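Long-range contacts in cell division control protein 73 (Saccharomyces cerevisiae, PDB 3V46), which acts within the PAF1 complex in transcription elongation and transcription-coupled histone modification, its C-terminal Ras-like domain promoting association of the complex with chromatin: residues 16-21 against 86-91; 55-60 against 70-75; 110-115 against 134-139; 116-121 against 154-159. All blocks are in the same frame, centred on the assembly; numbering follows the deposited sequence.

Contact 1. Residues 16-21 against 86-91; sequences IILIPS and DRVVAI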
# COMPACT_ATOMS: atom_id res chain seq x y z
N ILE A 16 5.95 1.81 -7.66
CA ILE A 16 6.33 1.72 -6.27
C ILE A 16 5.12 1.85 -5.35
O ILE A 16 4.24 2.69 -5.58
CB ILE A 16 7.34 2.83 -5.92
CG1 ILE A 16 8.58 2.69 -6.82
CG2 ILE A 16 7.72 2.78 -4.46
CD1 ILE A 16 9.53 3.88 -6.77
N ILE A 17 5.08 1.02 -4.32
CA ILE A 17 4.09 1.11 -3.26
C ILE A 17 4.82 1.44 -1.97
O ILE A 17 5.79 0.77 -1.61
CB ILE A 17 3.32 -0.22 -3.08
CG1 ILE A 17 2.56 -0.58 -4.37
CG2 ILE A 17 2.33 -0.10 -1.93
CD1 ILE A 17 1.82 -1.94 -4.34
N LEU A 18 4.39 2.48 -1.29
CA LEU A 18 5.00 2.85 -0.01
C LEU A 18 4.19 2.28 1.13
O LEU A 18 2.99 2.53 1.22
CB LEU A 18 5.06 4.36 0.14
CG LEU A 18 5.78 5.14 -0.95
CD1 LEU A 18 5.79 6.62 -0.59
CD2 LEU A 18 7.17 4.61 -1.10
N ILE A 19 4.86 1.55 2.01
CA ILE A 19 4.22 0.96 3.18
C ILE A 19 5.15 1.12 4.39
O ILE A 19 5.72 0.15 4.89
CB ILE A 19 3.82 -0.51 2.93
CG1 ILE A 19 2.99 -1.05 4.10
CG2 ILE A 19 5.06 -1.38 2.66
CD1 ILE A 19 2.30 -2.35 3.81
N PRO A 20 5.32 2.36 4.84
CA PRO A 20 6.02 2.49 6.13
C PRO A 20 5.12 1.95 7.23
O PRO A 20 3.92 1.78 7.02
CB PRO A 20 6.16 3.99 6.28
CG PRO A 20 4.93 4.53 5.64
CD PRO A 20 4.74 3.64 4.41
N SER A 21 5.69 1.64 8.38
CA SER A 21 4.88 1.08 9.45
C SER A 21 4.98 1.87 10.73
O SER A 21 5.97 2.56 10.98
CB SER A 21 5.27 -0.39 9.71
OG SER A 21 6.60 -0.52 10.19
N ASP A 86 7.43 10.00 -9.12
CA ASP A 86 6.39 9.87 -10.14
C ASP A 86 5.96 8.42 -10.29
O ASP A 86 4.91 8.15 -10.89
CB ASP A 86 6.88 10.37 -11.50
CG ASP A 86 7.17 11.85 -11.51
OD1 ASP A 86 6.48 12.60 -10.79
OD2 ASP A 86 8.09 12.27 -12.25
N ARG A 87 6.77 7.50 -9.77
CA ARG A 87 6.53 6.06 -9.88
C ARG A 87 5.67 5.52 -8.75
O ARG A 87 5.27 4.37 -8.77
CB ARG A 87 7.86 5.30 -9.90
CG ARG A 87 8.70 5.54 -11.16
CD ARG A 87 10.12 5.05 -10.99
NE ARG A 87 10.20 3.62 -10.69
CZ ARG A 87 11.31 2.98 -10.35
NH1 ARG A 87 12.47 3.64 -10.30
NH2 ARG A 87 11.28 1.69 -10.08
N VAL A 88 5.42 6.34 -7.73
CA VAL A 88 4.64 5.89 -6.58
C VAL A 88 3.17 5.83 -6.97
O VAL A 88 2.58 6.85 -7.34
CB VAL A 88 4.86 6.82 -5.36
CG1 VAL A 88 3.93 6.46 -4.21
CG2 VAL A 88 6.30 6.74 -4.89
N VAL A 89 2.59 4.64 -6.91
CA VAL A 89 1.22 4.41 -7.37
C VAL A 89 0.25 4.12 -6.22
O VAL A 89 -0.96 4.23 -6.39
CB VAL A 89 1.14 3.25 -8.40
CG1 VAL A 89 1.93 3.60 -9.65
CG2 VAL A 89 1.61 1.94 -7.80
N ALA A 90 0.77 3.77 -5.05
CA ALA A 90 -0.07 3.55 -3.88
C ALA A 90 0.73 3.80 -2.62
O ALA A 90 1.93 3.52 -2.57
CB ALA A 90 -0.63 2.13 -3.88
N ILE A 91 0.02 4.31 -1.62
CA ILE A 91 0.60 4.61 -0.32
C ILE A 91 -0.32 4.03 0.75
O ILE A 91 -1.50 4.38 0.82
CB ILE A 91 0.76 6.13 -0.12
CG1 ILE A 91 1.71 6.70 -1.20
CG2 ILE A 91 1.29 6.44 1.28
CD1 ILE A 91 1.81 8.19 -1.20
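R87 meets I16 through both backbone and side chain. Its O accepts the N-H of I16 at 2.9 Å, with the donor well above the carbonyl plane. The I16 methyl CD1 lies 3.8 Å from R87 CB and reaches over one face of the guanidinium, offset toward its rim. The arginine chain, bent at chi3 (59°), turns NE back to 4.0 Å from that same CD1, while its NH2 is hydrogen-bonded to the O of D14. V88 pairs with I16 in parallel register, and its CA-H points at I16 O. V88 CG1, anti to the backbone N (chi1 173°), packs at 4.0 Å against L18 CG, the two side chains crossing at about a right angle. V89 N then donates to I16 O at 2.9 Å, nearly along the C=O axis, and V89 CG2 also comes near that oxygen. Here the register slips: I16 is paired with V88 but I17 with A90, so V89 is the extra residue of a beta bulge between two adjoining parallel strands, 16-18 and 88-92, in the middle of the Ras-like sheet. The axes of their short segments approach to 4.8 Å, their directions 26° from parallel. A90 O receives the N-H of L18 at 3.0 Å and the CA-H of I17; A90 CB faces I17 CG2 on the side of the sheet where L160 of helix 149-166 covers both residues. I91 returns to the face of I16, V88 and L18, where its CG1 lies 4.1 Å from L18 CD1, the two side chains side by side and pointing the same way.

Contact 2. Residues 55-60 against 70-75; sequences VNIEKN and FIIVDN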
# COMPACT_ATOMS: atom_id res chain seq x y z
N VAL A 55 10.38 -5.32 -0.53
CA VAL A 55 9.93 -6.55 -1.14
C VAL A 55 9.43 -6.32 -2.56
O VAL A 55 9.05 -5.22 -2.93
CB VAL A 55 8.84 -7.27 -0.33
CG1 VAL A 55 9.33 -7.55 1.08
CG2 VAL A 55 7.58 -6.46 -0.30
N ASN A 56 9.50 -7.37 -3.36
CA ASN A 56 9.03 -7.31 -4.72
C ASN A 56 7.85 -8.24 -4.89
O ASN A 56 7.83 -9.34 -4.33
CB ASN A 56 10.15 -7.72 -5.66
CG ASN A 56 11.37 -6.84 -5.53
OD1 ASN A 56 11.43 -5.76 -6.12
ND2 ASN A 56 12.34 -7.29 -4.75
N ILE A 57 6.86 -7.80 -5.66
CA ILE A 57 5.72 -8.62 -6.01
C ILE A 57 5.40 -8.41 -7.48
O ILE A 57 5.29 -7.28 -7.95
CB ILE A 57 4.47 -8.24 -5.17
CG1 ILE A 57 4.66 -8.60 -3.70
CG2 ILE A 57 3.22 -8.94 -5.70
CD1 ILE A 57 3.45 -8.29 -2.82
N GLU A 58 5.27 -9.51 -8.22
CA GLU A 58 4.86 -9.44 -9.60
C GLU A 58 3.38 -9.82 -9.67
O GLU A 58 2.95 -10.78 -9.02
CB GLU A 58 5.70 -10.37 -10.47
CG GLU A 58 5.36 -10.31 -11.94
CD GLU A 58 6.47 -10.85 -12.84
OE1 GLU A 58 7.67 -10.64 -12.57
OE2 GLU A 58 6.14 -11.49 -13.84
N LYS A 59 2.62 -9.07 -10.45
CA LYS A 59 1.20 -9.30 -10.62
C LYS A 59 0.82 -9.36 -12.08
O LYS A 59 1.18 -8.48 -12.87
CB LYS A 59 0.40 -8.19 -9.94
CG LYS A 59 -1.12 -8.30 -10.09
CD LYS A 59 -1.66 -9.49 -9.31
CE LYS A 59 -3.18 -9.53 -9.35
NZ LYS A 59 -3.71 -10.76 -8.70
N ASN A 60 0.08 -10.40 -12.45
CA ASN A 60 -0.52 -10.48 -13.77
C ASN A 60 -1.96 -9.99 -13.65
O ASN A 60 -2.82 -10.66 -13.07
CB ASN A 60 -0.46 -11.91 -14.29
CG ASN A 60 -0.85 -12.01 -15.75
OD1 ASN A 60 -1.94 -12.47 -16.08
ND2 ASN A 60 0.04 -11.58 -16.64
N PHE A 70 6.03 -4.74 -8.85
CA PHE A 70 6.02 -3.69 -7.84
C PHE A 70 7.23 -3.73 -6.94
O PHE A 70 7.67 -4.79 -6.51
CB PHE A 70 4.77 -3.80 -6.97
CG PHE A 70 3.49 -3.61 -7.72
CD1 PHE A 70 2.97 -2.33 -7.91
CD2 PHE A 70 2.81 -4.69 -8.25
CE1 PHE A 70 1.79 -2.15 -8.61
CE2 PHE A 70 1.63 -4.51 -8.95
CZ PHE A 70 1.12 -3.24 -9.13
N ILE A 71 7.74 -2.55 -6.65
CA ILE A 71 8.72 -2.36 -5.59
C ILE A 71 7.95 -1.83 -4.39
O ILE A 71 7.31 -0.79 -4.47
CB ILE A 71 9.77 -1.33 -6.03
CG1 ILE A 71 10.51 -1.85 -7.27
CG2 ILE A 71 10.74 -1.05 -4.90
CD1 ILE A 71 11.32 -0.79 -7.96
N ILE A 72 8.00 -2.55 -3.28
CA ILE A 72 7.23 -2.22 -2.09
C ILE A 72 8.21 -1.93 -0.98
O ILE A 72 9.00 -2.78 -0.59
CB ILE A 72 6.29 -3.37 -1.70
CG1 ILE A 72 5.42 -3.75 -2.90
CG2 ILE A 72 5.44 -2.98 -0.48
CD1 ILE A 72 4.49 -4.91 -2.66
N VAL A 73 8.21 -0.69 -0.49
CA VAL A 73 9.25 -0.26 0.42
C VAL A 73 8.67 0.41 1.65
O VAL A 73 7.64 1.08 1.56
CB VAL A 73 10.25 0.71 -0.25
CG1 VAL A 73 11.16 -0.05 -1.18
CG2 VAL A 73 9.53 1.84 -0.99
N ASP A 74 9.36 0.26 2.78
CA ASP A 74 8.92 0.85 4.04
C ASP A 74 9.65 2.14 4.38
O ASP A 74 9.54 2.65 5.49
CB ASP A 74 9.02 -0.15 5.20
CG ASP A 74 10.46 -0.44 5.64
OD1 ASP A 74 11.41 0.13 5.09
OD2 ASP A 74 10.63 -1.26 6.58
N ASN A 75 10.36 2.69 3.40
CA ASN A 75 11.21 3.85 3.60
C ASN A 75 11.41 4.55 2.26
O ASN A 75 10.98 4.05 1.23
CB ASN A 75 12.56 3.42 4.15
CG ASN A 75 13.35 2.60 3.14
OD1 ASN A 75 14.14 3.15 2.37
ND2 ASN A 75 13.09 1.31 3.11
O HOH W 1 9.70 -6.05 -8.27
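V55 and I72 exchange two backbone hydrogen bonds, V55 N to I72 O and I72 N to V55 O, each 2.9 Å, which defines a hydrogen-bonded antiparallel pair. I57 and F70 form the second such pair: F70 N reaches I57 O at 2.8 Å, and the return bond from I57 N to F70 O is longer, 3.2 Å. F70 O also accepts from a water that donates to N56 OD1 at 2.8 Å, so the N56 amide is tied to the opposite strand through solvent. N56 faces I71 as the non-hydrogen-bonded pair between them. This alternation is that of a beta hairpin, strands 54-59 and 68-73, with 54-59 at the edge of the six-stranded sheet; the segment axes make an angle of 149°. On the face carrying V55, I57, F70 and I72, I72 CD1 meets I57 CD1 at 3.5 Å. V55 CG2, held between the backbone N and carbonyl carbon, presses on I72 CB at 3.6 Å. Farther along, K59 CB sits at the edge of the F70 ring, 4.0 Å from CE2. The K59 chain bends at chi2 (69°), and its charged end makes a cation-pi contact with W157 of helix 149-166.

Contact 3. Residues 110-115 against 134-139; sequences ELFQRC and WNVEKV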
# COMPACT_ATOMS: atom_id res chain seq x y z
N GLU A 110 -2.63 17.31 -1.17
CA GLU A 110 -1.98 17.21 -2.48
C GLU A 110 -1.57 15.78 -2.78
O GLU A 110 -1.79 15.28 -3.88
CB GLU A 110 -0.76 18.12 -2.60
CG GLU A 110 -0.08 18.02 -3.97
CD GLU A 110 1.04 19.04 -4.18
OE1 GLU A 110 1.63 19.48 -3.18
OE2 GLU A 110 1.32 19.38 -5.35
N LEU A 111 -0.97 15.11 -1.80
CA LEU A 111 -0.47 13.76 -1.98
C LEU A 111 -1.56 12.81 -2.46
O LEU A 111 -1.36 12.06 -3.41
CB LEU A 111 0.15 13.25 -0.67
CG LEU A 111 0.70 11.83 -0.69
CD1 LEU A 111 1.86 11.72 -1.67
CD2 LEU A 111 1.13 11.42 0.71
N PHE A 112 -2.72 12.83 -1.80
CA PHE A 112 -3.76 11.84 -2.11
C PHE A 112 -4.66 12.26 -3.26
O PHE A 112 -5.54 11.51 -3.68
CB PHE A 112 -4.55 11.49 -0.85
CG PHE A 112 -3.72 10.81 0.19
CD1 PHE A 112 -2.93 9.72 -0.14
CD2 PHE A 112 -3.67 11.28 1.49
CE1 PHE A 112 -2.14 9.11 0.80
CE2 PHE A 112 -2.88 10.68 2.44
CZ PHE A 112 -2.11 9.59 2.09
N GLN A 113 -4.40 13.45 -3.80
CA GLN A 113 -5.02 13.86 -5.04
C GLN A 113 -4.31 13.21 -6.22
O GLN A 113 -4.90 13.02 -7.28
CB GLN A 113 -5.00 15.38 -5.18
CG GLN A 113 -6.17 16.07 -4.52
CD GLN A 113 -6.22 17.56 -4.84
OE1 GLN A 113 -5.60 18.38 -4.16
NE2 GLN A 113 -6.96 17.91 -5.89
N ARG A 114 -3.04 12.87 -6.04
CA ARG A 114 -2.27 12.35 -7.16
C ARG A 114 -1.68 10.95 -6.95
O ARG A 114 -1.21 10.34 -7.91
CB ARG A 114 -1.17 13.34 -7.55
CG ARG A 114 -0.15 13.61 -6.47
CD ARG A 114 0.79 14.71 -6.92
NE ARG A 114 1.49 14.32 -8.14
CZ ARG A 114 1.88 15.16 -9.09
NH1 ARG A 114 1.64 16.47 -9.00
NH2 ARG A 114 2.51 14.69 -10.15
N CYS A 115 -1.72 10.45 -5.71
CA CYS A 115 -1.30 9.08 -5.39
C CYS A 115 -2.45 8.42 -4.64
O CYS A 115 -3.04 9.02 -3.75
CB CYS A 115 -0.04 9.01 -4.51
SG CYS A 115 1.50 9.77 -5.15
N TRP A 134 -9.03 12.30 5.13
CA TRP A 134 -8.12 12.09 4.01
C TRP A 134 -8.82 11.35 2.89
O TRP A 134 -9.67 10.48 3.14
CB TRP A 134 -6.91 11.27 4.42
CG TRP A 134 -5.97 11.93 5.38
CD1 TRP A 134 -5.94 13.25 5.75
CD2 TRP A 134 -4.91 11.29 6.12
NE1 TRP A 134 -4.94 13.46 6.67
CE2 TRP A 134 -4.29 12.28 6.90
CE3 TRP A 134 -4.44 9.98 6.18
CZ2 TRP A 134 -3.22 11.99 7.74
CZ3 TRP A 134 -3.37 9.70 7.01
CH2 TRP A 134 -2.77 10.70 7.78
N ASN A 135 -8.44 11.70 1.67
CA ASN A 135 -8.87 11.01 0.47
C ASN A 135 -8.13 9.70 0.32
O ASN A 135 -7.37 9.51 -0.64
CB ASN A 135 -8.60 11.89 -0.74
CG ASN A 135 -9.13 11.30 -2.04
OD1 ASN A 135 -10.20 10.69 -2.07
ND2 ASN A 135 -8.39 11.48 -3.12
N VAL A 136 -8.34 8.80 1.28
CA VAL A 136 -7.78 7.46 1.23
C VAL A 136 -8.90 6.43 1.37
O VAL A 136 -9.96 6.70 1.97
CB VAL A 136 -6.70 7.22 2.34
CG1 VAL A 136 -5.57 8.25 2.22
CG2 VAL A 136 -7.32 7.23 3.73
N GLU A 137 -8.68 5.25 0.81
CA GLU A 137 -9.65 4.19 0.90
C GLU A 137 -9.43 3.44 2.20
O GLU A 137 -8.33 2.98 2.47
CB GLU A 137 -9.50 3.27 -0.30
CG GLU A 137 -10.46 2.12 -0.33
CD GLU A 137 -10.54 1.46 -1.69
OE1 GLU A 137 -10.90 0.28 -1.73
OE2 GLU A 137 -10.24 2.11 -2.71
N LYS A 138 -10.47 3.36 3.03
CA LYS A 138 -10.40 2.64 4.29
C LYS A 138 -10.85 1.21 4.07
O LYS A 138 -11.96 0.97 3.58
CB LYS A 138 -11.29 3.31 5.35
CG LYS A 138 -10.85 4.70 5.78
CD LYS A 138 -11.31 5.80 4.83
CE LYS A 138 -10.78 7.15 5.27
NZ LYS A 138 -11.04 8.24 4.30
N VAL A 139 -10.02 0.25 4.47
CA VAL A 139 -10.28 -1.16 4.22
C VAL A 139 -10.22 -1.92 5.54
O VAL A 139 -9.23 -1.83 6.28
CB VAL A 139 -9.25 -1.73 3.23
CG1 VAL A 139 -9.54 -3.19 2.94
CG2 VAL A 139 -9.24 -0.92 1.95
O HOH W 2 -6.28 8.28 -2.67
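F112 and N135 make the direct polar link. N135 ND2 donates to F112 O at 2.9 Å, a bent bond with an N-H...O angle of 132°. The donor stands well above the carbonyl plane, and the oxygen is itself tilted from the amide plane. The first torsion of N135 sets CG anti to the backbone N, and ND2 beyond it meets F112 O. A water lies 2.6 Å from N135 O; its approach to F112 O is long and at best weak. N135 is the centre of an inverse gamma turn, closed by a weak V136 N to W134 O bond; K138 NZ donates to W134 O and V136 O, the carbonyls on either side of N135 in the sequence. The contact thus joins the C-terminal part of helix 108-114 to the start of the outermost strand, 136-141, across the face of the Ras-like sheet that carries V136. Apolar contacts centre on the F112 ring. V136 CG1 is poised over its middle, 3.5 Å from the centroid and 5° off the normal, a CH-pi contact. L111 CD2 lies over the opposite face, offset toward the rim, so the ring is sandwiched between two methyls. An alanine in place of F112 would probably leave V136 CG1 without its aromatic platform and open a gap between the helix and W134. Among the aromatics, F112 CE2 comes within 4.1 Å of W134 CE3, the rings meeting obliquely with their planes at 39°. Both rings also make edge-to-face contacts with F100.

Contact 4. Residues 116-121 against 154-159; sequences KGYYFH and RYFWHS
This is a buried helix-on-sheet contact: residues 154-159 of helix 149-166 pack over strand 116-122, running nearly antiparallel to it (163°), with Y118 and F156 at the middle and the segment axes 11.7 Å apart at their closest. The aromatic evidence is an edge-to-face pair in which F156 CE1 stands over the centre of the Y118 ring, 3.6 Å from CZ, with the planes at 53°. F156 reaches there because its CG is anti to the backbone N (chi1 171°). The neighbouring atom CD1 meets the edge of the F120 ring, 4.0 Å from CZ, so two adjacent atoms of the F156 ring touch two residues of the strand. The polar evidence is a hydrogen bond of 2.8 Å between Y118 OH and S159 OG, which lies near the plane of the tyrosine ring. K116 CE packs beside that serine oxygen at 3.6 Å, while K116 NZ forms a salt bridge with E137. A phenylalanine in place of Y118 would probably leave S159 OG without its short hydroxyl partner. Such layering of a C-terminal helix against a parallel strand of the sheet is characteristic of the three-layer alpha/beta architecture of Ras-like domains.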
# COMPACT_ATOMS: atom_id res chain seq x y z
N LYS A 116 -2.74 7.18 -4.98
CA LYS A 116 -3.79 6.43 -4.31
C LYS A 116 -3.37 6.05 -2.90
O LYS A 116 -2.32 5.45 -2.69
CB LYS A 116 -4.10 5.18 -5.13
CG LYS A 116 -5.08 4.25 -4.47
CD LYS A 116 -6.47 4.68 -4.75
CE LYS A 116 -7.47 3.70 -4.17
NZ LYS A 116 -8.84 4.19 -4.35
N GLY A 117 -4.19 6.42 -1.92
CA GLY A 117 -3.95 6.07 -0.54
C GLY A 117 -4.90 5.02 -0.00
O GLY A 117 -6.07 4.94 -0.40
N TYR A 118 -4.38 4.21 0.92
CA TYR A 118 -5.15 3.18 1.61
C TYR A 118 -4.90 3.29 3.11
O TYR A 118 -3.80 3.65 3.54
CB TYR A 118 -4.72 1.77 1.17
CG TYR A 118 -5.01 1.47 -0.28
CD1 TYR A 118 -4.08 1.75 -1.27
CD2 TYR A 118 -6.22 0.91 -0.66
CE1 TYR A 118 -4.32 1.48 -2.58
CE2 TYR A 118 -6.48 0.63 -2.00
CZ TYR A 118 -5.52 0.92 -2.94
OH TYR A 118 -5.76 0.66 -4.27
N TYR A 119 -5.93 2.98 3.89
CA TYR A 119 -5.81 2.87 5.33
C TYR A 119 -6.47 1.56 5.75
O TYR A 119 -7.69 1.42 5.69
CB TYR A 119 -6.48 4.06 6.04
CG TYR A 119 -6.40 3.95 7.55
CD1 TYR A 119 -5.23 4.26 8.22
CD2 TYR A 119 -7.50 3.56 8.29
CE1 TYR A 119 -5.14 4.16 9.59
CE2 TYR A 119 -7.43 3.47 9.67
CZ TYR A 119 -6.25 3.76 10.31
OH TYR A 119 -6.17 3.69 11.68
N PHE A 120 -5.66 0.60 6.17
CA PHE A 120 -6.16 -0.70 6.61
C PHE A 120 -6.28 -0.72 8.12
O PHE A 120 -5.41 -0.22 8.84
CB PHE A 120 -5.20 -1.82 6.17
CG PHE A 120 -5.32 -2.21 4.73
CD1 PHE A 120 -4.70 -1.47 3.74
CD2 PHE A 120 -6.04 -3.34 4.36
CE1 PHE A 120 -4.80 -1.84 2.41
CE2 PHE A 120 -6.14 -3.72 3.04
CZ PHE A 120 -5.53 -2.97 2.06
N HIS A 121 -7.37 -1.30 8.61
CA HIS A 121 -7.58 -1.42 10.04
C HIS A 121 -8.51 -2.58 10.35
O HIS A 121 -9.16 -3.13 9.46
CB HIS A 121 -8.16 -0.12 10.61
CG HIS A 121 -9.54 0.17 10.12
ND1 HIS A 121 -10.67 -0.02 10.89
CD2 HIS A 121 -9.98 0.63 8.92
CE1 HIS A 121 -11.74 0.32 10.20
NE2 HIS A 121 -11.35 0.71 9.00
N ARG A 154 -8.79 -9.64 -3.45
CA ARG A 154 -9.24 -9.52 -4.83
C ARG A 154 -9.66 -8.08 -5.08
O ARG A 154 -9.32 -7.48 -6.11
CB ARG A 154 -10.40 -10.48 -5.12
CG ARG A 154 -10.98 -10.33 -6.51
CD ARG A 154 -12.16 -11.27 -6.74
NE ARG A 154 -11.79 -12.68 -6.61
CZ ARG A 154 -12.17 -13.49 -5.62
NH1 ARG A 154 -12.95 -13.04 -4.65
NH2 ARG A 154 -11.77 -14.75 -5.61
N TYR A 155 -10.39 -7.52 -4.13
CA TYR A 155 -10.85 -6.15 -4.26
C TYR A 155 -9.68 -5.18 -4.26
O TYR A 155 -9.67 -4.19 -5.00
CB TYR A 155 -11.82 -5.79 -3.14
CG TYR A 155 -12.15 -4.33 -3.19
CD1 TYR A 155 -13.06 -3.83 -4.10
CD2 TYR A 155 -11.50 -3.44 -2.36
CE1 TYR A 155 -13.33 -2.48 -4.16
CE2 TYR A 155 -11.77 -2.10 -2.41
CZ TYR A 155 -12.68 -1.62 -3.31
OH TYR A 155 -12.94 -0.26 -3.36
N PHE A 156 -8.68 -5.44 -3.43
CA PHE A 156 -7.53 -4.56 -3.40
C PHE A 156 -6.85 -4.54 -4.75
O PHE A 156 -6.53 -3.48 -5.28
CB PHE A 156 -6.51 -4.96 -2.34
CG PHE A 156 -5.23 -4.19 -2.46
CD1 PHE A 156 -5.14 -2.92 -1.91
CD2 PHE A 156 -4.15 -4.69 -3.18
CE1 PHE A 156 -4.00 -2.18 -2.04
CE2 PHE A 156 -2.99 -3.94 -3.31
CZ PHE A 156 -2.92 -2.68 -2.73
N TRP A 157 -6.60 -5.72 -5.32
CA TRP A 157 -5.92 -5.77 -6.60
C TRP A 157 -6.74 -5.11 -7.70
O TRP A 157 -6.18 -4.47 -8.58
CB TRP A 157 -5.57 -7.20 -6.99
CG TRP A 157 -4.36 -7.76 -6.31
CD1 TRP A 157 -4.32 -8.87 -5.52
CD2 TRP A 157 -3.02 -7.27 -6.39
NE1 TRP A 157 -3.03 -9.10 -5.11
CE2 TRP A 157 -2.21 -8.14 -5.64
CE3 TRP A 157 -2.42 -6.19 -7.05
CZ2 TRP A 157 -0.84 -7.96 -5.51
CZ3 TRP A 157 -1.05 -6.02 -6.92
CH2 TRP A 157 -0.28 -6.90 -6.16
N HIS A 158 -8.07 -5.26 -7.65
CA HIS A 158 -8.95 -4.60 -8.61
C HIS A 158 -8.85 -3.08 -8.47
O HIS A 158 -8.78 -2.37 -9.46
CB HIS A 158 -10.40 -5.10 -8.41
CG HIS A 158 -11.44 -4.28 -9.12
ND1 HIS A 158 -11.85 -4.56 -10.40
CD2 HIS A 158 -12.16 -3.22 -8.71
CE1 HIS A 158 -12.78 -3.69 -10.76
NE2 HIS A 158 -12.99 -2.86 -9.75
N SER A 159 -8.82 -2.61 -7.22
CA SER A 159 -8.70 -1.18 -6.91
C SER A 159 -7.39 -0.64 -7.46
O SER A 159 -7.35 0.43 -8.08
CB SER A 159 -8.75 -0.97 -5.39
OG SER A 159 -8.48 0.38 -5.05

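All four contacts belong to one six-stranded mixed sheet and its flanking helices. Contact 1 joins two inner strands; contact 2 forms the edge hairpin, its centre about 9 Å away, and strand 68-73 bonds directly to strand 16-18. The strand of contact 4, 116-122, is the next neighbour of 88-92, and contact 3 brings helix 108-114 to the other outermost strand, about 19 Å from contact 2 between centres. Along the chain, contact 2 falls between the two segments of contact 1, whereas contacts 3 and 4 alternate. Helix 149-166 spans much of one face, its W157 meeting F70 and K59 of contact 2. The whole is a compact Ras-like domain that does not bind GTP and offers a protein-interaction surface.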